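PDB 4BJJ: transcription factor tau subunit sfc1 from Schizosaccharomyces pombe, which helps TFIIIC bind the boxA promoter element of tRNA and similar genes, so that RNA polymerase III can be recruited. Local coordinates for residues Y13-H18 against Q73-L78; C42-S45 against A50-L53; E55-P60 against H65-A70; L78-K83 against N87-V92. The protein carries 3 engineered substitutions. All coordinates share one frame; numbering follows the deposited sequence.

Interaction 1 lies close to the centre of the chain and is almost purely ionic, a buried salt-bridge network tying the loop before strand 78-83 to strand 12-18. Interactions 3 and 4 are both antiparallel hairpins held by backbone hydrogen bonds, but they sit on opposite sides of that centre, about 33 Å apart between centres: the first is a two-pair surface ribbon finished by a histidine and a water, the second a longer, bulged and partly buried one. Interaction 2 is small and apolar, a helix end against the loop that follows it. Ala14 packs on Cys42 and Ser45, His18 on Leu56 and Leu58, and Tyr13 on Leu79, making strand 12-18 the common neighbour.

Interaction 1: residues Y13-H18 against Q73-L78; sequences YALIEH and QSRNDL
Glu17 and Arg75 each set CG anti to the carbonyl carbon (chi1 -66° and -59°), and from there the two side chains reach for one another from opposite directions. The glutamate stays extended, whereas the arginine folds at chi3 and swings its guanidinium back toward its own loop. Glu17 OE2 meets Arg75 NH2 at 2.6 Å, a short hydrogen bond within a salt bridge. The carboxylate oxygen lies at the edge of the guanidinium and near its plane, but the nitrogen approaches OE2 on the syn side out of the carboxylate plane, the two flat groups being turned 44° apart. Leu15 adds a methyl, with CD2 4.4 Å from Arg75 NH2. Here the loop between strands 68-73 and 78-83 of the Tau95 triple-barrel domain folds back over strand 12-18, which runs parallel to strand 88-100. Asp77 fixes the arginine from the loop side: its OD2 takes a nearly straight bond from Arg75 NE at 2.9 Å on the syn lone pair, and a longer one from Arg75 NH2 at 3.3 Å from above the carboxylate plane. A leucine in place of Arg75 would probably leave the buried Glu17 and Asp77 carboxylates, their OE2 and OD2 atoms 5.3 Å apart, without the charge between them. Glu17 OE2 also forms a salt bridge with a basic side chain of another protein's chain.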
loop_
_atom_site.group_PDB
_atom_site.type_symbol
_atom_site.label_atom_id
_atom_site.label_comp_id
_atom_site.label_asym_id
_atom_site.label_seq_id
_atom_site.Cartn_x
_atom_site.Cartn_y
_atom_site.Cartn_z
ATOM N N TYR A 13 -1.320 0.403 -9.106
ATOM C CA TYR A 13 -1.127 1.619 -8.327
ATOM C C TYR A 13 0.314 1.788 -7.900
ATOM O O TYR A 13 1.073 0.820 -7.854
ATOM C CB TYR A 13 -1.957 1.580 -7.052
ATOM C CG TYR A 13 -3.433 1.545 -7.268
ATOM C CD1 TYR A 13 -4.076 0.373 -7.627
ATOM C CD2 TYR A 13 -4.187 2.682 -7.096
ATOM C CE1 TYR A 13 -5.435 0.355 -7.821
ATOM C CE2 TYR A 13 -5.514 2.673 -7.264
ATOM C CZ TYR A 13 -6.148 1.516 -7.623
ATOM O OH TYR A 13 -7.512 1.551 -7.792
ATOM N N ALA A 14 0.666 3.026 -7.555
ATOM C CA ALA A 14 1.888 3.300 -6.804
ATOM C C ALA A 14 1.545 3.630 -5.355
ATOM O O ALA A 14 0.487 4.173 -5.063
ATOM C CB ALA A 14 2.624 4.468 -7.425
ATOM N N LEU A 15 2.459 3.354 -4.445
ATOM C CA LEU A 15 2.165 3.559 -3.033
ATOM C C LEU A 15 3.244 4.414 -2.429
ATOM O O LEU A 15 4.408 4.143 -2.602
ATOM C CB LEU A 15 2.081 2.217 -2.314
ATOM C CG LEU A 15 2.074 2.239 -0.781
ATOM C CD1 LEU A 15 0.767 2.816 -0.280
ATOM C CD2 LEU A 15 2.320 0.836 -0.228
ATOM N N ILE A 16 2.836 5.459 -1.729
ATOM C CA ILE A 16 3.749 6.317 -1.027
ATOM C C ILE A 16 3.591 6.101 0.470
ATOM O O ILE A 16 2.548 6.400 1.040
ATOM C CB ILE A 16 3.480 7.774 -1.369
ATOM C CG1 ILE A 16 3.688 7.990 -2.860
ATOM C CG2 ILE A 16 4.418 8.680 -0.608
ATOM C CD1 ILE A 16 3.136 9.296 -3.366
ATOM N N GLU A 17 4.634 5.595 1.112
ATOM C CA GLU A 17 4.599 5.383 2.563
ATOM C C GLU A 17 5.138 6.601 3.294
ATOM O O GLU A 17 6.327 6.699 3.573
ATOM C CB GLU A 17 5.352 4.105 2.943
ATOM C CG GLU A 17 4.681 2.832 2.415
ATOM C CD GLU A 17 5.293 1.531 2.964
ATOM O OE1 GLU A 17 6.257 1.572 3.775
ATOM O OE2 GLU A 17 4.802 0.453 2.571
ATOM N N HIS A 18 4.232 7.514 3.619
ATOM C CA HIS A 18 4.560 8.787 4.246
ATOM C C HIS A 18 4.595 8.605 5.783
ATOM O O HIS A 18 3.824 7.836 6.343
ATOM C CB HIS A 18 3.481 9.755 3.802
ATOM C CG HIS A 18 3.737 11.190 4.119
ATOM N ND1 HIS A 18 3.771 11.668 5.410
ATOM C CD2 HIS A 18 3.864 12.275 3.318
ATOM C CE1 HIS A 18 3.954 12.977 5.392
ATOM N NE2 HIS A 18 4.004 13.373 4.131
ATOM N N GLN A 73 11.045 1.061 -4.423
ATOM C CA GLN A 73 11.171 -0.362 -4.598
ATOM C C GLN A 73 9.852 -0.988 -5.012
ATOM O O GLN A 73 8.801 -0.385 -4.872
ATOM C CB GLN A 73 11.682 -0.980 -3.305
ATOM C CG GLN A 73 12.068 -2.421 -3.426
ATOM C CD GLN A 73 13.095 -2.630 -4.491
ATOM O OE1 GLN A 73 12.792 -2.664 -5.682
ATOM N NE2 GLN A 73 14.330 -2.753 -4.074
ATOM N N SER A 74 9.914 -2.188 -5.569
ATOM C CA SER A 74 8.695 -2.964 -5.772
ATOM C C SER A 74 8.696 -4.130 -4.803
ATOM O O SER A 74 9.745 -4.666 -4.459
ATOM C CB SER A 74 8.583 -3.473 -7.206
ATOM O OG SER A 74 9.584 -4.423 -7.481
ATOM N N ARG A 75 7.500 -4.488 -4.350
ATOM C CA ARG A 75 7.276 -5.681 -3.548
ATOM C C ARG A 75 6.172 -6.380 -4.276
ATOM O O ARG A 75 6.107 -6.293 -5.494
ATOM C CB ARG A 75 6.902 -5.325 -2.103
ATOM C CG ARG A 75 8.000 -4.509 -1.444
ATOM C CD ARG A 75 7.786 -4.241 0.012
ATOM N NE ARG A 75 6.649 -3.374 0.243
ATOM C CZ ARG A 75 6.588 -2.455 1.199
ATOM N NH1 ARG A 75 7.615 -2.249 2.014
ATOM N NH2 ARG A 75 5.509 -1.705 1.304
ATOM N N ASN A 76 5.305 -7.077 -3.549
ATOM C CA ASN A 76 4.159 -7.715 -4.150
ATOM C C ASN A 76 2.903 -7.315 -3.414
ATOM O O ASN A 76 1.996 -8.121 -3.210
ATOM C CB ASN A 76 4.348 -9.225 -4.147
ATOM C CG ASN A 76 4.733 -9.774 -2.782
ATOM O OD1 ASN A 76 4.902 -9.045 -1.806
ATOM N ND2 ASN A 76 4.865 -11.082 -2.719
ATOM N N ASP A 77 2.841 -6.048 -3.032
ATOM C CA ASP A 77 1.724 -5.572 -2.247
ATOM C C ASP A 77 0.467 -5.522 -3.104
ATOM O O ASP A 77 0.518 -5.323 -4.325
ATOM C CB ASP A 77 2.008 -4.185 -1.678
ATOM C CG ASP A 77 3.363 -4.089 -0.984
ATOM O OD1 ASP A 77 3.645 -4.945 -0.128
ATOM O OD2 ASP A 77 4.146 -3.157 -1.295
ATOM N N LEU A 78 -0.671 -5.674 -2.442
ATOM C CA LEU A 78 -1.943 -5.632 -3.120
ATOM C C LEU A 78 -2.803 -4.602 -2.463
ATOM O O LEU A 78 -2.652 -4.312 -1.284
ATOM C CB LEU A 78 -2.641 -6.998 -3.075
ATOM C CG LEU A 78 -1.840 -8.171 -3.649
ATOM C CD1 LEU A 78 -2.575 -9.469 -3.360
ATOM C CD2 LEU A 78 -1.656 -8.027 -5.139
#

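Interaction 2: residues C42-S45 against A50-L53; sequences CQTS and AAAL. Engineered in segment 50-53: Ala50 (natural residue Lys), Ala51 (natural residue Gln). With HG (mercury (II) ion), chain C.
Thr44 and Ser45 are the helix residues that touch the returning chain, Thr44 through its methyl and Ser45 through its CB. One turn earlier, Cys42 points away from segment 50-53 and puts its sulfur on the far side, where SG binds the mercury ion at 2.2 Å and also packs against Ala14 CB of strand 12-18. Its carbonyl oxygen still takes part, as the acceptor for the serine. Next, Thr44 CG2 lies over the backbone of the loop, 4.2 Å from Ala51 C and equally close to Ala51 CB, the methyl of an engineered alanine, while the threonine hydroxyl turns back to the carbonyl of Lys40. The contact marks the end of helix 35-47, where the chain passes through a short 3-10 segment and doubles back past the last turn toward strand 55-56. Ser45 follows, with OG set between the backbone N and the carbonyl carbon (chi1 67°); this directs the hydroxyl to Cys42 O, a 2.7 Å hydrogen bond that occupies its proton; the contact with the loop is left to CB. Ser45 CB and Ala52 CB meet at 3.9 Å, and both side chains also pack against Gln97 of strand 88-100.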
loop_
_atom_site.group_PDB
_atom_site.type_symbol
_atom_site.label_atom_id
_atom_site.label_comp_id
_atom_site.label_asym_id
_atom_site.label_seq_id
_atom_site.Cartn_x
_atom_site.Cartn_y
_atom_site.Cartn_z
ATOM N N CYS A 42 4.172 9.480 -9.569
ATOM C CA CYS A 42 3.556 8.196 -9.907
ATOM C C CYS A 42 3.636 7.874 -11.409
ATOM O O CYS A 42 3.912 6.736 -11.799
ATOM C CB CYS A 42 2.099 8.156 -9.444
ATOM S SG CYS A 42 1.121 6.759 -10.120
ATOM N N GLN A 43 3.350 8.846 -12.251
ATOM C CA GLN A 43 3.426 8.628 -13.669
ATOM C C GLN A 43 4.864 8.201 -14.132
ATOM O O GLN A 43 5.015 7.306 -14.966
ATOM C CB GLN A 43 3.000 9.907 -14.385
ATOM C CG GLN A 43 3.463 10.003 -15.834
ATOM C CD GLN A 43 3.123 11.339 -16.471
ATOM O OE1 GLN A 43 3.589 12.406 -16.037
ATOM N NE2 GLN A 43 2.296 11.286 -17.506
ATOM N N THR A 44 5.904 8.855 -13.623
ATOM C CA THR A 44 7.267 8.460 -13.947
ATOM C C THR A 44 7.519 7.011 -13.539
ATOM O O THR A 44 8.179 6.266 -14.267
ATOM C CB THR A 44 8.300 9.329 -13.237
ATOM O OG1 THR A 44 8.057 10.708 -13.502
ATOM C CG2 THR A 44 9.722 9.002 -13.701
ATOM N N SER A 45 6.978 6.604 -12.384
ATOM C CA SER A 45 7.229 5.245 -11.883
ATOM C C SER A 45 6.685 4.172 -12.831
ATOM O O SER A 45 7.208 3.049 -12.866
ATOM C CB SER A 45 6.742 5.018 -10.420
ATOM O OG SER A 45 5.345 5.064 -10.293
ATOM N N ALA A 50 12.913 2.922 -13.417
ATOM C CA ALA A 50 14.275 3.136 -12.956
ATOM C C ALA A 50 14.593 4.580 -12.547
ATOM O O ALA A 50 15.561 4.831 -11.829
ATOM C CB ALA A 50 15.237 2.682 -14.053
ATOM N N ALA A 51 13.787 5.520 -13.028
ATOM C CA ALA A 51 14.009 6.950 -12.824
ATOM C C ALA A 51 13.139 7.535 -11.720
ATOM O O ALA A 51 13.264 8.720 -11.393
ATOM C CB ALA A 51 13.746 7.716 -14.137
ATOM N N ALA A 52 12.236 6.717 -11.188
ATOM C CA ALA A 52 11.278 7.159 -10.181
ATOM C C ALA A 52 11.962 7.855 -9.020
ATOM O O ALA A 52 13.001 7.437 -8.554
ATOM C CB ALA A 52 10.472 5.979 -9.680
ATOM N N LEU A 53 11.328 8.904 -8.538
ATOM C CA LEU A 53 11.959 9.837 -7.629
ATOM C C LEU A 53 10.858 10.611 -6.898
ATOM O O LEU A 53 9.872 11.017 -7.486
ATOM C CB LEU A 53 12.851 10.805 -8.445
ATOM C CG LEU A 53 13.715 11.785 -7.665
ATOM C CD1 LEU A 53 14.967 12.097 -8.429
ATOM C CD2 LEU A 53 12.962 13.067 -7.357
HETATM HG HG HG C . 0.446 7.097 -12.176
#

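Interaction 3: residues E55-P60 against H65-A70; sequences ELNLRP and HHPVQA
Leu56 and Val68 exchange both backbone hydrogen bonds, Leu56 N to Val68 O at 2.7 Å and Val68 N to Leu56 O at 2.9 Å, each nearly straight. They form the hydrogen-bonded pair of this antiparallel hairpin, and Glu55 with Gln69 is the adjoining non-hydrogen-bonded pair. Beyond these pairs a water takes over: it accepts from Leu58 N, donates weakly to Leu56 O, and lies 2.8 Å from His65 NE2. His65 lays its imidazole across the loop residues Asn57 to Arg59, a chi1 of -165° turning CG away from the backbone N. Asn57 OD1 comes to the ring edge, 3.1 Å from His65 CD2, with amide and ring planes only 12° apart. Over one face sits Arg59, its CB 3.9 Å from the centroid of the His65 ring in a CH-pi contact, while its guanidinium leaves for Asp62. An alanine at His65 would probably deprive the water of one partner and leave the Arg59 methylenes without the ring they pack on. The extended Glu55 runs alongside Pro67, with OE2 3.8 Å from Pro67 CB. The regular pairing is therefore short, and an aromatic ring with one bridging water carries the connection further toward the hairpin's loop.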
loop_
_atom_site.group_PDB
_atom_site.type_symbol
_atom_site.label_atom_id
_atom_site.label_comp_id
_atom_site.label_asym_id
_atom_site.label_seq_id
_atom_site.Cartn_x
_atom_site.Cartn_y
_atom_site.Cartn_z
ATOM N N GLU A 55 10.576 13.446 -3.298
ATOM C CA GLU A 55 11.252 14.120 -2.211
ATOM C C GLU A 55 10.264 14.548 -1.102
ATOM O O GLU A 55 9.161 14.996 -1.383
ATOM C CB GLU A 55 11.967 15.329 -2.796
ATOM C CG GLU A 55 13.062 15.887 -1.938
ATOM C CD GLU A 55 13.829 16.966 -2.651
ATOM O OE1 GLU A 55 14.770 16.616 -3.382
ATOM O OE2 GLU A 55 13.486 18.157 -2.484
ATOM N N LEU A 56 10.671 14.381 0.154
ATOM C CA LEU A 56 9.826 14.706 1.295
ATOM C C LEU A 56 10.418 15.842 2.117
ATOM O O LEU A 56 11.605 15.840 2.488
ATOM C CB LEU A 56 9.638 13.477 2.186
ATOM C CG LEU A 56 8.811 13.665 3.468
ATOM C CD1 LEU A 56 7.338 13.850 3.166
ATOM C CD2 LEU A 56 9.014 12.481 4.373
ATOM N N ASN A 57 9.560 16.806 2.403
ATOM C CA ASN A 57 9.922 17.963 3.210
ATOM C C ASN A 57 8.873 18.219 4.299
ATOM O O ASN A 57 7.880 18.908 4.067
ATOM C CB ASN A 57 10.042 19.189 2.299
ATOM C CG ASN A 57 10.681 20.350 2.983
ATOM O OD1 ASN A 57 11.115 20.255 4.121
ATOM N ND2 ASN A 57 10.747 21.457 2.295
ATOM N N LEU A 58 9.090 17.644 5.475
ATOM C CA LEU A 58 8.131 17.735 6.580
ATOM C C LEU A 58 8.100 19.072 7.294
ATOM O O LEU A 58 7.078 19.434 7.869
ATOM C CB LEU A 58 8.425 16.667 7.626
ATOM C CG LEU A 58 8.202 15.220 7.204
ATOM C CD1 LEU A 58 8.660 14.306 8.323
ATOM C CD2 LEU A 58 6.743 14.992 6.846
ATOM N N ARG A 59 9.221 19.789 7.286
ATOM C CA ARG A 59 9.326 21.064 7.981
ATOM C C ARG A 59 9.824 22.159 7.041
ATOM O O ARG A 59 10.956 22.591 7.161
ATOM C CB ARG A 59 10.254 20.939 9.184
ATOM C CG ARG A 59 9.863 19.865 10.194
ATOM C CD ARG A 59 10.883 19.767 11.312
ATOM N NE ARG A 59 11.084 21.033 12.012
ATOM C CZ ARG A 59 10.252 21.548 12.920
ATOM N NH1 ARG A 59 9.116 20.934 13.254
ATOM N NH2 ARG A 59 10.557 22.699 13.499
ATOM N N PRO A 60 8.951 22.638 6.137
ATOM C CA PRO A 60 9.273 23.631 5.093
ATOM C C PRO A 60 9.860 24.971 5.582
ATOM O O PRO A 60 10.734 25.505 4.909
ATOM C CB PRO A 60 7.926 23.875 4.393
ATOM C CG PRO A 60 6.889 23.435 5.377
ATOM C CD PRO A 60 7.508 22.337 6.191
ATOM N N HIS A 65 16.199 21.875 8.404
ATOM C CA HIS A 65 15.585 20.664 7.869
ATOM C C HIS A 65 16.181 20.234 6.539
ATOM O O HIS A 65 16.281 21.036 5.633
ATOM C CB HIS A 65 14.079 20.849 7.719
ATOM C CG HIS A 65 13.345 19.562 7.531
ATOM N ND1 HIS A 65 13.169 18.662 8.551
ATOM C CD2 HIS A 65 12.745 19.029 6.436
ATOM C CE1 HIS A 65 12.492 17.611 8.096
ATOM N NE2 HIS A 65 12.229 17.814 6.822
ATOM N N HIS A 66 16.576 18.964 6.447
ATOM C CA HIS A 66 17.099 18.364 5.207
ATOM C C HIS A 66 15.970 17.605 4.481
ATOM O O HIS A 66 15.598 16.528 4.910
ATOM C CB HIS A 66 18.237 17.351 5.516
ATOM C CG HIS A 66 19.523 17.976 5.978
ATOM N ND1 HIS A 66 19.602 18.801 7.080
ATOM C CD2 HIS A 66 20.789 17.876 5.504
ATOM C CE1 HIS A 66 20.852 19.205 7.245
ATOM N NE2 HIS A 66 21.596 18.649 6.305
ATOM N N PRO A 67 15.421 18.154 3.385
ATOM C CA PRO A 67 14.573 17.322 2.514
ATOM C C PRO A 67 15.186 15.953 2.161
ATOM O O PRO A 67 16.384 15.819 1.985
ATOM C CB PRO A 67 14.438 18.152 1.243
ATOM C CG PRO A 67 14.678 19.544 1.661
ATOM C CD PRO A 67 15.643 19.492 2.823
ATOM N N VAL A 68 14.343 14.935 2.065
ATOM C CA VAL A 68 14.801 13.562 1.933
ATOM C C VAL A 68 14.201 12.933 0.683
ATOM O O VAL A 68 13.021 13.109 0.405
ATOM C CB VAL A 68 14.383 12.745 3.215
ATOM C CG1 VAL A 68 14.384 11.264 2.971
ATOM C CG2 VAL A 68 15.301 13.077 4.357
ATOM N N GLN A 69 15.010 12.163 -0.033
ATOM C CA GLN A 69 14.548 11.385 -1.177
ATOM C C GLN A 69 14.058 10.001 -0.750
ATOM O O GLN A 69 14.671 9.358 0.097
ATOM C CB GLN A 69 15.691 11.218 -2.164
ATOM C CG GLN A 69 16.262 12.534 -2.690
ATOM C CD GLN A 69 15.649 12.992 -3.993
ATOM O OE1 GLN A 69 14.768 12.345 -4.547
ATOM N NE2 GLN A 69 16.124 14.119 -4.494
ATOM N N ALA A 70 12.947 9.549 -1.326
ATOM C CA ALA A 70 12.440 8.213 -1.062
ATOM C C ALA A 70 13.346 7.155 -1.627
ATOM O O ALA A 70 13.938 7.339 -2.678
ATOM C CB ALA A 70 11.075 8.027 -1.680
HETATM O O HOH W 1 11.470 15.524 5.380
#

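Interaction 4: residues L78-K83 against N87-V92; sequences LLVTIK and NSVQNV
Thr81 O accepts two backbone N-H groups, from Gln90 N at 2.7 Å and from Asn91 N at 3.2 Å, because one extra residue on the second strand faces it: a classic beta bulge. The first of these bonds is the more bent, 143° at the hydrogen against 158°. Ahead of the bulge Asn91 O takes Thr81 N at 2.7 Å; past it, Lys83 N reaches Ser88 O. Because the register shifts by one, Ile82 pairs with Val89, not Gln90. On one face Val80 CG1 touches Val89 CG1 at 4.1 Å and Val92 CG1 lies against Leu78 CB. Ile82 places CG1 between the backbone N and the carbonyl carbon (chi1 63°), and its CD1 ends 3.7 Å from Asn87 OD1. The face with Thr81 and Asn91 is more polar: a water sits within hydrogen-bonding distance of Leu79 O, Thr81 OG1 and Asn91 OD1, donating to at most two at a time, and Thr81 OG1 has a further polar partner on another protein's chain. Strand 78-83 also pairs antiparallel with a strand of that chain, so this bulged beta hairpin of the Tau95 triple-barrel domain belongs to a sheet that continues across the subunit interface.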
loop_
_atom_site.group_PDB
_atom_site.type_symbol
_atom_site.label_atom_id
_atom_site.label_comp_id
_atom_site.label_asym_id
_atom_site.label_seq_id
_atom_site.Cartn_x
_atom_site.Cartn_y
_atom_site.Cartn_z
ATOM N N LEU A 78 -0.671 -5.674 -2.442
ATOM C CA LEU A 78 -1.943 -5.632 -3.120
ATOM C C LEU A 78 -2.803 -4.602 -2.463
ATOM O O LEU A 78 -2.652 -4.312 -1.284
ATOM C CB LEU A 78 -2.641 -6.998 -3.075
ATOM C CG LEU A 78 -1.840 -8.171 -3.649
ATOM C CD1 LEU A 78 -2.575 -9.469 -3.360
ATOM C CD2 LEU A 78 -1.656 -8.027 -5.139
ATOM N N LEU A 79 -3.702 -4.040 -3.247
ATOM C CA LEU A 79 -4.672 -3.114 -2.741
ATOM C C LEU A 79 -6.032 -3.810 -2.813
ATOM O O LEU A 79 -6.466 -4.229 -3.877
ATOM C CB LEU A 79 -4.681 -1.840 -3.565
ATOM C CG LEU A 79 -5.697 -0.831 -3.050
ATOM C CD1 LEU A 79 -5.289 -0.269 -1.681
ATOM C CD2 LEU A 79 -5.873 0.252 -4.055
ATOM N N VAL A 80 -6.696 -3.915 -1.672
ATOM C CA VAL A 80 -7.898 -4.724 -1.572
ATOM C C VAL A 80 -9.066 -3.846 -1.198
ATOM O O VAL A 80 -9.083 -3.210 -0.140
ATOM C CB VAL A 80 -7.718 -5.838 -0.532
ATOM C CG1 VAL A 80 -8.978 -6.670 -0.411
ATOM C CG2 VAL A 80 -6.541 -6.723 -0.913
ATOM N N THR A 81 -10.040 -3.802 -2.099
ATOM C CA THR A 81 -11.232 -3.000 -1.906
ATOM C C THR A 81 -12.361 -3.897 -1.401
ATOM O O THR A 81 -12.721 -4.869 -2.061
ATOM C CB THR A 81 -11.649 -2.332 -3.231
ATOM O OG1 THR A 81 -10.543 -1.591 -3.769
ATOM C CG2 THR A 81 -12.826 -1.398 -3.021
ATOM N N ILE A 82 -12.904 -3.573 -0.223
ATOM C CA ILE A 82 -13.992 -4.353 0.352
ATOM C C ILE A 82 -15.239 -3.496 0.546
ATOM O O ILE A 82 -15.164 -2.330 0.955
ATOM C CB ILE A 82 -13.585 -5.070 1.682
ATOM C CG1 ILE A 82 -13.209 -4.086 2.782
ATOM C CG2 ILE A 82 -12.423 -6.013 1.461
ATOM C CD1 ILE A 82 -14.153 -4.153 3.970
ATOM N N LYS A 83 -16.384 -4.087 0.204
ATOM C CA LYS A 83 -17.684 -3.447 0.381
ATOM C C LYS A 83 -18.013 -3.464 1.859
ATOM O O LYS A 83 -18.095 -4.518 2.477
ATOM C CB LYS A 83 -18.754 -4.181 -0.417
ATOM C CG LYS A 83 -20.017 -3.381 -0.658
ATOM C CD LYS A 83 -21.060 -4.278 -1.314
ATOM C CE LYS A 83 -22.318 -3.537 -1.729
ATOM N NZ LYS A 83 -23.307 -4.485 -2.317
ATOM N N ASN A 87 -18.626 -6.896 4.080
ATOM C CA ASN A 87 -17.196 -7.202 4.052
ATOM C C ASN A 87 -16.778 -8.112 2.893
ATOM O O ASN A 87 -15.844 -8.896 3.022
ATOM C CB ASN A 87 -16.743 -7.816 5.377
ATOM C CG ASN A 87 -16.643 -6.806 6.479
ATOM O OD1 ASN A 87 -16.662 -5.602 6.239
ATOM N ND2 ASN A 87 -16.527 -7.288 7.706
ATOM N N SER A 88 -17.470 -8.005 1.766
ATOM C CA SER A 88 -17.114 -8.778 0.572
ATOM C C SER A 88 -16.026 -8.071 -0.240
ATOM O O SER A 88 -16.000 -6.846 -0.299
ATOM C CB SER A 88 -18.333 -8.972 -0.322
ATOM O OG SER A 88 -18.887 -7.719 -0.666
ATOM N N VAL A 89 -15.155 -8.852 -0.873
ATOM C CA VAL A 89 -14.085 -8.294 -1.693
ATOM C C VAL A 89 -14.610 -7.831 -3.035
ATOM O O VAL A 89 -15.024 -8.633 -3.857
ATOM C CB VAL A 89 -12.936 -9.302 -1.925
ATOM C CG1 VAL A 89 -11.793 -8.642 -2.723
ATOM C CG2 VAL A 89 -12.407 -9.847 -0.588
ATOM N N GLN A 90 -14.568 -6.522 -3.248
ATOM C CA GLN A 90 -15.031 -5.903 -4.480
ATOM C C GLN A 90 -13.924 -5.882 -5.563
ATOM O O GLN A 90 -14.188 -6.038 -6.761
ATOM C CB GLN A 90 -15.501 -4.478 -4.147
ATOM C CG GLN A 90 -16.160 -3.726 -5.285
ATOM C CD GLN A 90 -17.545 -4.247 -5.606
ATOM O OE1 GLN A 90 -18.147 -4.995 -4.816
ATOM N NE2 GLN A 90 -18.066 -3.856 -6.775
ATOM N N ASN A 91 -12.682 -5.679 -5.141
ATOM C CA ASN A 91 -11.575 -5.576 -6.088
ATOM C C ASN A 91 -10.222 -5.835 -5.422
ATOM O O ASN A 91 -9.989 -5.478 -4.249
ATOM C CB ASN A 91 -11.598 -4.196 -6.764
ATOM C CG ASN A 91 -10.773 -4.149 -8.072
ATOM O OD1 ASN A 91 -9.767 -3.444 -8.160
ATOM N ND2 ASN A 91 -11.218 -4.883 -9.087
ATOM N N VAL A 92 -9.339 -6.483 -6.173
ATOM C CA VAL A 92 -7.936 -6.604 -5.784
ATOM C C VAL A 92 -7.048 -6.080 -6.904
ATOM O O VAL A 92 -7.217 -6.466 -8.043
ATOM C CB VAL A 92 -7.531 -8.059 -5.470
ATOM C CG1 VAL A 92 -6.093 -8.112 -4.949
ATOM C CG2 VAL A 92 -8.495 -8.690 -4.464
HETATM O O HOH W 2 -8.357 -2.939 -5.578
#